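Local coordinates for protein beta-fructofuranosidase, insoluble isoenzyme CWINV1 (Arabidopsis thaliana, PDB 2OXB) that hydrolyses sucrose and 1-kestose, and less readily neokestose and levan, as a cell-wall invertase of glycosyl hydrolase family 32, at residues Asp377-Thr389 against Arg428-Val440. The protein carries 1 engineered substitution. Residues are numbered along the deposited sequence; the frame is centred on the assembly and turned at random.
Sequences DLEKADVIEPSWT and RIFKARQNSNKYV
The backbone N of K431 donates to D382 O at 2.6 Å, and a weak bond from I384 N to K431 O follows, so V383 pairs in parallel with K431 and the short, weakly bonded 382-383 strand lies along the end of strand 423-431. The K431 side chain then reaches back to the turn at 379-381 that leads into this strand. With CG anti to its carbonyl carbon (chi1 -49°) and the chain extended beyond, its methylenes pass A381 O, and NZ makes a weak hydrogen bond to E379 O. On the opposite face of the pair, CB of D382 meets the edge of the F430 ring, 3.3 Å from CD1, with carboxylate and ring nearly coplanar; OD1 of D382 is bonded weakly to G405 N. I384 divides its branches: CG2 packs 3.4 Å from F430 CB, and CD1 reaches the edge of the R433 guanidinium. A water joins I384 O to R433 NH2, the latter link weak. Before the strand, L378 covers one face of the Y439 ring in a CH-pi contact, CD1 lying 4.3 Å from the ring centroid and 5° off its normal, and CD2 touches CG2 of I429 at 3.5 Å. A381 CB comes to the ring's edge, and L406 of strand 406-415 backs both L378 and A381. In this C-terminal beta-sandwich domain, far from the sucrose site, one firm backbone bond, two weak ones and no inter-segment salt bridge imply a join probably dependent chiefly on apolar packing.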
loop_
_atom_site.group_PDB
_atom_site.type_symbol
_atom_site.label_atom_id
_atom_site.label_comp_id
_atom_site.label_asym_id
_atom_site.label_seq_id
_atom_site.Cartn_x
_atom_site.Cartn_y
_atom_site.Cartn_z
ATOM N N ASP A 377 -21.166 3.044 27.306
ATOM C CA ASP A 377 -20.493 2.521 28.481
ATOM C C ASP A 377 -19.226 1.794 28.053
ATOM O O ASP A 377 -19.229 0.583 27.817
ATOM C CB ASP A 377 -21.408 1.568 29.244
ATOM C CG ASP A 377 -21.125 1.561 30.742
ATOM O OD1 ASP A 377 -21.592 0.625 31.421
ATOM O OD2 ASP A 377 -20.452 2.489 31.249
ATOM N N LEU A 378 -18.144 2.553 27.944
ATOM C CA LEU A 378 -16.850 2.008 27.548
ATOM C C LEU A 378 -16.260 1.218 28.702
ATOM O O LEU A 378 -15.352 0.411 28.511
ATOM C CB LEU A 378 -15.899 3.147 27.165
ATOM C CG LEU A 378 -15.538 3.336 25.697
ATOM C CD1 LEU A 378 -14.959 4.698 25.482
ATOM C CD2 LEU A 378 -14.558 2.260 25.282
ATOM N N GLU A 379 -16.781 1.471 29.903
ATOM C CA GLU A 379 -16.316 0.792 31.108
ATOM C C GLU A 379 -16.479 -0.714 30.987
ATOM O O GLU A 379 -15.695 -1.484 31.542
ATOM C CB GLU A 379 -17.077 1.293 32.342
ATOM C CG GLU A 379 -16.605 2.654 32.860
ATOM C CD GLU A 379 -17.064 3.841 32.013
ATOM O OE1 GLU A 379 -18.290 4.113 31.996
ATOM O OE2 GLU A 379 -16.200 4.506 31.381
ATOM N N LYS A 380 -17.501 -1.137 30.258
ATOM C CA LYS A 380 -17.711 -2.551 30.096
ATOM C C LYS A 380 -16.562 -3.187 29.354
ATOM O O LYS A 380 -16.475 -4.414 29.287
ATOM C CB LYS A 380 -19.029 -2.822 29.375
ATOM C CG LYS A 380 -20.163 -3.069 30.332
ATOM C CD LYS A 380 -20.314 -1.869 31.228
ATOM C CE LYS A 380 -21.236 -2.120 32.401
ATOM N NZ LYS A 380 -21.122 -0.939 33.307
ATOM N N ALA A 381 -15.672 -2.367 28.798
ATOM C CA ALA A 381 -14.528 -2.910 28.060
ATOM C C ALA A 381 -13.563 -3.665 28.976
ATOM O O ALA A 381 -13.363 -3.302 30.138
ATOM C CB ALA A 381 -13.792 -1.806 27.325
ATOM N N ASP A 382 -12.996 -4.740 28.454
ATOM C CA ASP A 382 -12.054 -5.543 29.219
ATOM C C ASP A 382 -10.702 -4.847 29.285
ATOM O O ASP A 382 -10.440 -3.923 28.524
ATOM C CB ASP A 382 -11.869 -6.921 28.568
ATOM C CG ASP A 382 -12.971 -7.902 28.927
ATOM O OD1 ASP A 382 -13.210 -8.809 28.119
ATOM O OD2 ASP A 382 -13.577 -7.778 30.002
ATOM N N VAL A 383 -9.858 -5.291 30.212
ATOM C CA VAL A 383 -8.517 -4.737 30.366
ATOM C C VAL A 383 -7.521 -5.722 29.756
ATOM O O VAL A 383 -7.437 -6.876 30.189
ATOM C CB VAL A 383 -8.152 -4.510 31.849
ATOM C CG1 VAL A 383 -6.738 -3.982 31.948
ATOM C CG2 VAL A 383 -9.128 -3.513 32.488
ATOM N N ILE A 384 -6.783 -5.261 28.744
ATOM C CA ILE A 384 -5.800 -6.084 28.031
ATOM C C ILE A 384 -4.792 -6.783 28.938
ATOM O O ILE A 384 -4.340 -6.221 29.937
ATOM C CB ILE A 384 -5.011 -5.247 26.939
ATOM C CG1 ILE A 384 -4.646 -3.858 27.466
ATOM C CG2 ILE A 384 -5.812 -5.149 25.646
ATOM C CD1 ILE A 384 -3.338 -3.813 28.210
ATOM N N GLU A 385 -4.452 -8.018 28.598
ATOM C CA GLU A 385 -3.481 -8.757 29.390
ATOM C C GLU A 385 -2.115 -8.254 28.870
ATOM O O GLU A 385 -1.997 -7.866 27.701
ATOM C CB GLU A 385 -3.675 -10.278 29.175
ATOM C CG GLU A 385 -3.099 -11.219 30.267
ATOM C CD GLU A 385 -4.134 -11.678 31.323
ATOM O OE1 GLU A 385 -5.288 -12.018 30.966
ATOM O OE2 GLU A 385 -3.776 -11.731 32.521
ATOM N N PRO A 386 -1.088 -8.213 29.742
ATOM C CA PRO A 386 0.263 -7.756 29.391
ATOM C C PRO A 386 0.790 -8.194 28.021
ATOM O O PRO A 386 0.961 -7.367 27.116
ATOM C CB PRO A 386 1.110 -8.299 30.539
ATOM C CG PRO A 386 0.185 -8.165 31.704
ATOM C CD PRO A 386 -1.150 -8.637 31.155
ATOM N N SER A 387 1.030 -9.496 27.873
ATOM C CA SER A 387 1.584 -10.072 26.634
ATOM C C SER A 387 1.053 -9.509 25.308
ATOM O O SER A 387 1.823 -9.237 24.381
ATOM C CB SER A 387 1.404 -11.603 26.629
ATOM O OG SER A 387 0.043 -11.990 26.510
ATOM N N TRP A 388 -0.263 -9.341 25.232
ATOM C CA TRP A 388 -0.932 -8.847 24.034
ATOM C C TRP A 388 -0.407 -7.500 23.530
ATOM O O TRP A 388 -0.988 -6.453 23.811
ATOM C CB TRP A 388 -2.432 -8.752 24.310
ATOM C CG TRP A 388 -3.072 -10.053 24.681
ATOM C CD1 TRP A 388 -2.459 -11.264 24.837
ATOM C CD2 TRP A 388 -4.461 -10.272 24.931
ATOM N NE1 TRP A 388 -3.383 -12.227 25.165
ATOM C CE2 TRP A 388 -4.622 -11.646 25.230
ATOM C CE3 TRP A 388 -5.588 -9.440 24.929
ATOM C CZ2 TRP A 388 -5.869 -12.208 25.524
ATOM C CZ3 TRP A 388 -6.828 -9.996 25.222
ATOM C CH2 TRP A 388 -6.958 -11.370 25.515
ATOM N N THR A 389 0.675 -7.544 22.756
ATOM C CA THR A 389 1.302 -6.338 22.220
ATOM C C THR A 389 1.269 -6.280 20.691
ATOM O O THR A 389 1.188 -5.207 20.105
ATOM C CB THR A 389 2.767 -6.256 22.668
ATOM O OG1 THR A 389 3.491 -7.337 22.070
ATOM C CG2 THR A 389 2.874 -6.352 24.180
ATOM N N ARG A 428 -12.438 -4.581 18.533
ATOM C CA ARG A 428 -12.432 -5.091 19.908
ATOM C C ARG A 428 -11.845 -3.975 20.772
ATOM O O ARG A 428 -10.730 -3.529 20.531
ATOM C CB ARG A 428 -11.554 -6.321 20.028
ATOM C CG ARG A 428 -12.187 -7.598 19.582
ATOM C CD ARG A 428 -11.084 -8.522 19.156
ATOM N NE ARG A 428 -11.532 -9.885 18.947
ATOM C CZ ARG A 428 -11.552 -10.801 19.897
ATOM N NH1 ARG A 428 -11.150 -10.491 21.118
ATOM N NH2 ARG A 428 -11.956 -12.026 19.615
ATOM N N ILE A 429 -12.601 -3.518 21.766
ATOM C CA ILE A 429 -12.138 -2.440 22.642
ATOM C C ILE A 429 -11.755 -2.951 24.030
ATOM O O ILE A 429 -12.495 -3.696 24.668
ATOM C CB ILE A 429 -13.226 -1.333 22.853
ATOM C CG1 ILE A 429 -13.727 -0.784 21.513
ATOM C CG2 ILE A 429 -12.665 -0.219 23.729
ATOM C CD1 ILE A 429 -12.682 -0.108 20.663
ATOM N N PHE A 430 -10.596 -2.519 24.495
ATOM C CA PHE A 430 -10.121 -2.889 25.807
ATOM C C PHE A 430 -9.554 -1.633 26.448
ATOM O O PHE A 430 -9.398 -0.603 25.783
ATOM C CB PHE A 430 -9.040 -3.961 25.702
ATOM C CG PHE A 430 -9.524 -5.246 25.097
ATOM C CD1 PHE A 430 -10.556 -5.963 25.698
ATOM C CD2 PHE A 430 -8.956 -5.738 23.926
ATOM C CE1 PHE A 430 -11.017 -7.148 25.144
ATOM C CE2 PHE A 430 -9.408 -6.922 23.363
ATOM C CZ PHE A 430 -10.442 -7.632 23.972
ATOM N N LYS A 431 -9.252 -1.720 27.738
ATOM C CA LYS A 431 -8.692 -0.593 28.477
ATOM C C LYS A 431 -7.177 -0.730 28.518
ATOM O O LYS A 431 -6.660 -1.800 28.820
ATOM C CB LYS A 431 -9.251 -0.566 29.906
ATOM C CG LYS A 431 -10.775 -0.697 29.991
ATOM C CD LYS A 431 -11.308 -0.327 31.379
ATOM C CE LYS A 431 -12.825 -0.452 31.447
ATOM N NZ LYS A 431 -13.395 -0.010 32.761
ATOM N N ALA A 432 -6.470 0.344 28.194
ATOM C CA ALA A 432 -5.017 0.315 28.218
ATOM C C ALA A 432 -4.550 -0.069 29.620
ATOM O O ALA A 432 -3.668 -0.910 29.778
ATOM C CB ALA A 432 -4.455 1.677 27.823
ATOM N N ARG A 433 -5.156 0.556 30.625
ATOM C CA ARG A 433 -4.845 0.299 32.030
ATOM C C ARG A 433 -6.144 -0.024 32.761
ATOM O O ARG A 433 -6.763 -1.047 32.479
ATOM C CB ARG A 433 -4.175 1.521 32.654
ATOM C CG ARG A 433 -2.846 1.863 32.019
ATOM C CD ARG A 433 -1.780 0.822 32.344
ATOM N NE ARG A 433 -1.951 -0.472 31.677
ATOM C CZ ARG A 433 -2.328 -1.600 32.284
ATOM N NH1 ARG A 433 -2.593 -1.611 33.584
ATOM N NH2 ARG A 433 -2.401 -2.735 31.598
ATOM N N GLN A 434 -6.554 0.828 33.702
ATOM C CA GLN A 434 -7.813 0.613 34.431
ATOM C C GLN A 434 -8.458 1.914 34.875
ATOM O O GLN A 434 -9.686 2.050 34.850
ATOM C CB GLN A 434 -7.636 -0.275 35.676
ATOM C CG GLN A 434 -8.986 -0.656 36.326
ATOM C CD GLN A 434 -8.849 -1.309 37.686
ATOM O OE1 GLN A 434 -8.334 -0.702 38.631
ATOM N NE2 GLN A 434 -9.319 -2.552 37.800
ATOM N N ASN A 435 -7.645 2.868 35.306
ATOM C CA ASN A 435 -8.209 4.134 35.738
ATOM C C ASN A 435 -7.626 5.296 34.926
ATOM O O ASN A 435 -8.197 6.395 34.910
ATOM C CB ASN A 435 -8.020 4.305 37.260
ATOM C CG ASN A 435 -9.189 3.704 38.080
ATOM O OD1 ASN A 435 -9.630 2.576 37.843
ATOM N ND2 ASN A 435 -9.674 4.463 39.055
ATOM N N SER A 436 -6.512 5.041 34.231
ATOM C CA SER A 436 -5.887 6.059 33.375
ATOM C C SER A 436 -6.652 6.143 32.041
ATOM O O SER A 436 -6.081 5.924 30.972
ATOM C CB SER A 436 -4.405 5.728 33.112
ATOM O OG SER A 436 -3.565 6.224 34.140
ATOM N N ASN A 437 -7.945 6.464 32.144
ATOM C CA ASN A 437 -8.872 6.605 31.017
ATOM C C ASN A 437 -8.187 6.571 29.659
ATOM O O ASN A 437 -8.053 7.593 28.993
ATOM C CB ASN A 437 -9.678 7.915 31.147
ATOM C CG ASN A 437 -11.200 7.690 31.160
ATOM O OD1 ASN A 437 -11.783 7.183 30.194
ATOM N ND2 ASN A 437 -11.844 8.080 32.263
ATOM N N LYS A 438 -7.749 5.387 29.260
ATOM C CA LYS A 438 -7.094 5.197 27.981
ATOM C C LYS A 438 -7.447 3.816 27.484
ATOM O O LYS A 438 -7.220 2.819 28.161
ATOM C CB LYS A 438 -5.582 5.345 28.118
ATOM C CG LYS A 438 -5.094 6.764 27.906
ATOM C CD LYS A 438 -5.345 7.218 26.481
ATOM C CE LYS A 438 -4.614 8.510 26.188
ATOM N NZ LYS A 438 -4.751 8.928 24.767
ATOM N N TYR A 439 -8.008 3.773 26.286
ATOM C CA TYR A 439 -8.447 2.531 25.690
ATOM C C TYR A 439 -7.634 2.134 24.460
ATOM O O TYR A 439 -6.941 2.957 23.856
ATOM C CB TYR A 439 -9.928 2.675 25.331
ATOM C CG TYR A 439 -10.821 2.962 26.526
ATOM C CD1 TYR A 439 -11.659 1.970 27.047
ATOM C CD2 TYR A 439 -10.799 4.204 27.166
ATOM C CE1 TYR A 439 -12.449 2.198 28.179
ATOM C CE2 TYR A 439 -11.584 4.447 28.304
ATOM C CZ TYR A 439 -12.404 3.439 28.803
ATOM O OH TYR A 439 -13.170 3.648 29.926
ATOM N N VAL A 440 -7.705 0.855 24.106
ATOM C CA VAL A 440 -7.003 0.356 22.930
ATOM C C VAL A 440 -8.035 -0.207 21.955
ATOM O O VAL A 440 -8.883 -1.045 22.313
ATOM C CB VAL A 440 -5.983 -0.769 23.264
ATOM C CG1 VAL A 440 -5.206 -1.145 22.012
ATOM C CG2 VAL A 440 -5.039 -0.327 24.358
HETATM O O HOH W 1 -3.258 -5.683 32.862
#